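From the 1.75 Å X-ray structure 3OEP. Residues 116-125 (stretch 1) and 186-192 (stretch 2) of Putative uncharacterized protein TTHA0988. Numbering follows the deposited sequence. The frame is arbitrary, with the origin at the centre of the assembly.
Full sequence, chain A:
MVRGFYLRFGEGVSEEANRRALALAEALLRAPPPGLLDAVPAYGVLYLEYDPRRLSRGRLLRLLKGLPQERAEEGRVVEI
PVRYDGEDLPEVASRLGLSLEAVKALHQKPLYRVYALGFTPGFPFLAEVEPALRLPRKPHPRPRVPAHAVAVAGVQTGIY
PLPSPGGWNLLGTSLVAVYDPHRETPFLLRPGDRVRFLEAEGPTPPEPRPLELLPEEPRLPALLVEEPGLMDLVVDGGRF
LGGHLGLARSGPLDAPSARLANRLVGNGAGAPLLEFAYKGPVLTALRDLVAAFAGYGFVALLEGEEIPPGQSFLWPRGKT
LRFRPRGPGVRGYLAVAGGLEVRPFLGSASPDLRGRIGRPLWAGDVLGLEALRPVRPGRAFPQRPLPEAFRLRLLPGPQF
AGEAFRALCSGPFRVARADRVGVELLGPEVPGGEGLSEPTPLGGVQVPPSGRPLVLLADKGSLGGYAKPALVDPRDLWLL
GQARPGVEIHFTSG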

# COMPACT_ATOMS: atom_id res chain seq x y z
N ALA A 116 -5.65 4.64 -15.84
CA ALA A 116 -5.21 4.54 -14.46
C ALA A 116 -4.22 3.38 -14.39
O ALA A 116 -4.24 2.49 -15.23
CB ALA A 116 -6.38 4.29 -13.53
N LEU A 117 -3.36 3.43 -13.39
CA LEU A 117 -2.32 2.44 -13.24
C LEU A 117 -2.16 2.21 -11.77
O LEU A 117 -2.03 3.16 -11.00
CB LEU A 117 -1.01 2.95 -13.83
CG LEU A 117 0.14 1.95 -14.01
CD1 LEU A 117 -0.16 0.99 -15.14
CD2 LEU A 117 1.43 2.71 -14.29
N GLY A 118 -2.20 0.95 -11.36
CA GLY A 118 -1.73 0.60 -10.03
C GLY A 118 -2.73 0.03 -9.05
O GLY A 118 -2.50 0.11 -7.85
N PHE A 119 -3.81 -0.58 -9.53
CA PHE A 119 -4.70 -1.30 -8.61
C PHE A 119 -3.87 -2.29 -7.77
O PHE A 119 -4.07 -2.45 -6.56
CB PHE A 119 -5.80 -2.03 -9.37
CG PHE A 119 -6.82 -2.66 -8.48
CD1 PHE A 119 -6.76 -4.02 -8.18
CD2 PHE A 119 -7.83 -1.90 -7.90
CE1 PHE A 119 -7.70 -4.61 -7.34
CE2 PHE A 119 -8.76 -2.47 -7.06
CZ PHE A 119 -8.70 -3.83 -6.78
N THR A 120 -2.94 -2.96 -8.45
CA THR A 120 -1.74 -3.53 -7.83
C THR A 120 -0.60 -2.91 -8.63
O THR A 120 -0.84 -2.40 -9.73
CB THR A 120 -1.71 -5.07 -7.91
OG1 THR A 120 -1.72 -5.49 -9.28
CG2 THR A 120 -2.91 -5.68 -7.19
N PRO A 121 0.64 -2.93 -8.11
CA PRO A 121 1.71 -2.26 -8.84
C PRO A 121 1.78 -2.63 -10.33
O PRO A 121 1.83 -3.80 -10.68
CB PRO A 121 2.96 -2.71 -8.08
CG PRO A 121 2.47 -2.82 -6.67
CD PRO A 121 1.08 -3.38 -6.78
N GLY A 122 1.74 -1.61 -11.19
CA GLY A 122 1.87 -1.81 -12.64
C GLY A 122 0.61 -2.24 -13.39
O GLY A 122 0.65 -2.37 -14.61
N PHE A 123 -0.49 -2.44 -12.67
CA PHE A 123 -1.78 -2.89 -13.26
C PHE A 123 -2.42 -1.76 -14.05
O PHE A 123 -2.83 -0.76 -13.46
CB PHE A 123 -2.72 -3.31 -12.12
CG PHE A 123 -3.92 -4.14 -12.55
CD1 PHE A 123 -4.72 -3.78 -13.62
CD2 PHE A 123 -4.27 -5.27 -11.82
CE1 PHE A 123 -5.83 -4.55 -13.98
CE2 PHE A 123 -5.37 -6.03 -12.17
CZ PHE A 123 -6.15 -5.68 -13.26
N PRO A 124 -2.55 -1.91 -15.38
CA PRO A 124 -3.17 -0.85 -16.18
C PRO A 124 -4.67 -1.02 -16.30
O PRO A 124 -5.15 -2.13 -16.52
CB PRO A 124 -2.53 -1.05 -17.55
CG PRO A 124 -2.34 -2.54 -17.64
CD PRO A 124 -2.05 -3.01 -16.23
N PHE A 125 -5.40 0.08 -16.13
CA PHE A 125 -6.81 0.11 -16.48
C PHE A 125 -6.89 0.81 -17.82
O PHE A 125 -6.55 1.99 -17.94
CB PHE A 125 -7.63 0.86 -15.43
CG PHE A 125 -7.89 0.07 -14.15
CD1 PHE A 125 -7.64 -1.30 -14.07
CD2 PHE A 125 -8.44 0.69 -13.05
CE1 PHE A 125 -7.90 -2.01 -12.90
CE2 PHE A 125 -8.69 -0.01 -11.89
CZ PHE A 125 -8.43 -1.35 -11.81
N PRO A 186 11.11 -1.18 -14.62
CA PRO A 186 10.17 -2.12 -14.01
C PRO A 186 8.76 -2.08 -14.58
O PRO A 186 8.12 -3.13 -14.69
CB PRO A 186 10.13 -1.67 -12.54
CG PRO A 186 11.44 -1.06 -12.32
CD PRO A 186 11.82 -0.39 -13.60
N PHE A 187 8.28 -0.89 -14.92
CA PHE A 187 6.90 -0.70 -15.37
C PHE A 187 6.87 -0.51 -16.88
O PHE A 187 7.41 0.46 -17.41
CB PHE A 187 6.27 0.52 -14.67
CG PHE A 187 6.24 0.39 -13.18
CD1 PHE A 187 5.18 -0.27 -12.56
CD2 PHE A 187 7.27 0.89 -12.39
CE1 PHE A 187 5.15 -0.42 -11.18
CE2 PHE A 187 7.24 0.75 -11.02
CZ PHE A 187 6.17 0.10 -10.41
N LEU A 188 6.24 -1.46 -17.56
CA LEU A 188 6.12 -1.42 -19.02
C LEU A 188 5.18 -0.31 -19.45
O LEU A 188 5.36 0.29 -20.51
CB LEU A 188 5.60 -2.75 -19.54
CG LEU A 188 5.58 -2.90 -21.06
CD1 LEU A 188 7.00 -3.00 -21.59
CD2 LEU A 188 4.76 -4.12 -21.44
N LEU A 189 4.17 -0.04 -18.62
CA LEU A 189 3.12 0.91 -18.96
C LEU A 189 3.08 2.05 -17.97
O LEU A 189 3.32 1.88 -16.77
CB LEU A 189 1.77 0.21 -19.00
CG LEU A 189 1.60 -0.79 -20.14
CD1 LEU A 189 0.31 -1.58 -19.98
CD2 LEU A 189 1.65 -0.09 -21.49
N ARG A 190 2.77 3.23 -18.49
CA ARG A 190 2.62 4.42 -17.69
C ARG A 190 1.25 5.01 -17.95
O ARG A 190 0.65 4.77 -19.00
CB ARG A 190 3.71 5.43 -18.03
N PRO A 191 0.73 5.80 -16.99
CA PRO A 191 -0.53 6.48 -17.22
C PRO A 191 -0.45 7.31 -18.50
O PRO A 191 0.55 7.97 -18.75
CB PRO A 191 -0.69 7.38 -15.99
CG PRO A 191 0.21 6.79 -14.96
CD PRO A 191 1.34 6.18 -15.70
N GLY A 192 -1.49 7.23 -19.32
CA GLY A 192 -1.53 7.94 -20.59
C GLY A 192 -0.93 7.25 -21.79
O GLY A 192 -1.10 7.71 -22.91
O HOH W 1 3.11 -1.38 -15.92

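Two segments of a chain can be held together with almost no direct polar contact if each presents projections that fit against the other. The pairing of residues 116–125 with 186–192 in TTHA0988 is a compact example. About 308 Å² of surface is buried between them, no direct hydrogen bond crosses among the modelled atoms, and the contact consists mainly of apolar side chains packed on each other and on backbone, with one bridging water.

The first stretch supplies a folded platform. The strands are joined by Phe125 N donating to Ala116 O (2.8 Å), and the adjoining loop residues by Gly118 N donating to Phe123 O (2.8 Å). Between them the chain reverses through a type II turn from Thr120 to Phe123, closed by the hydrogen bond from Phe123 N to Thr120 O (3.0 Å). Glycine suits the positive phi of Gly122 in this turn, and at Gly118 the backbone angles call for glycine by themselves, since a CB would be jammed against the preceding carbonyl oxygen.

The main bump on this platform is Leu117. Its CB points toward the second stretch, and the side chain, with chi1 in t and chi2 in p, forks against the backbone there. Leu117 CD2 lies 3.2 Å from Leu189 O, a close van der Waals approach, and also reaches Arg190 CA at 4.0 Å and Pro191 CD at 3.7 Å. This methyl thus sits in a shallow hollow formed by consecutive residues, with the Pro191 ring as part of its wall. The other methyl, Leu117 CD1, is 4.4 Å from Leu189 CB. A branched aliphatic side chain suits such a site because its two ends can touch different parts of the same surface.

Leu189 returns the gesture. Its CB also points toward its partner, and with chi1 in m and chi2 in t the side chain extends so that Leu189 CD1 packs 3.7 Å from Pro124 CG. The proline gives this methyl a compact, rigid apolar surface, and both residues are buried.

At the turn, the bump comes from the second stretch. Phe187 points toward the platform and presents the edge of its ring to the turn backbone: Phe187 CE1 is 3.6 Å from Gly122 N and 4.1 Å from Pro121 C, both near the ring plane, while Pro121 CB adds an apolar contact to CE1 at 4.4 Å. Here the absence of a side chain shapes the hollow. An ideal CB on Gly122 would lie only 3.4 Å from Phe187 CD1, a tight approach, so glycine both answers the turn's conformation and leaves room for the ring.

Water 1 bridges the backbones between these apolar contacts. It donates to Gly122 O at 3.0 Å and accepts from Leu189 N at 3.2 Å, linking polar groups that do not meet directly. The general principle is complementarity: Leu117 CD2 fills a shallow hollow, the Phe187 ring edge lies at the side-chain-free Gly122, and Leu189 CD1 lies against Pro124, while a solvent molecule joins the backbones.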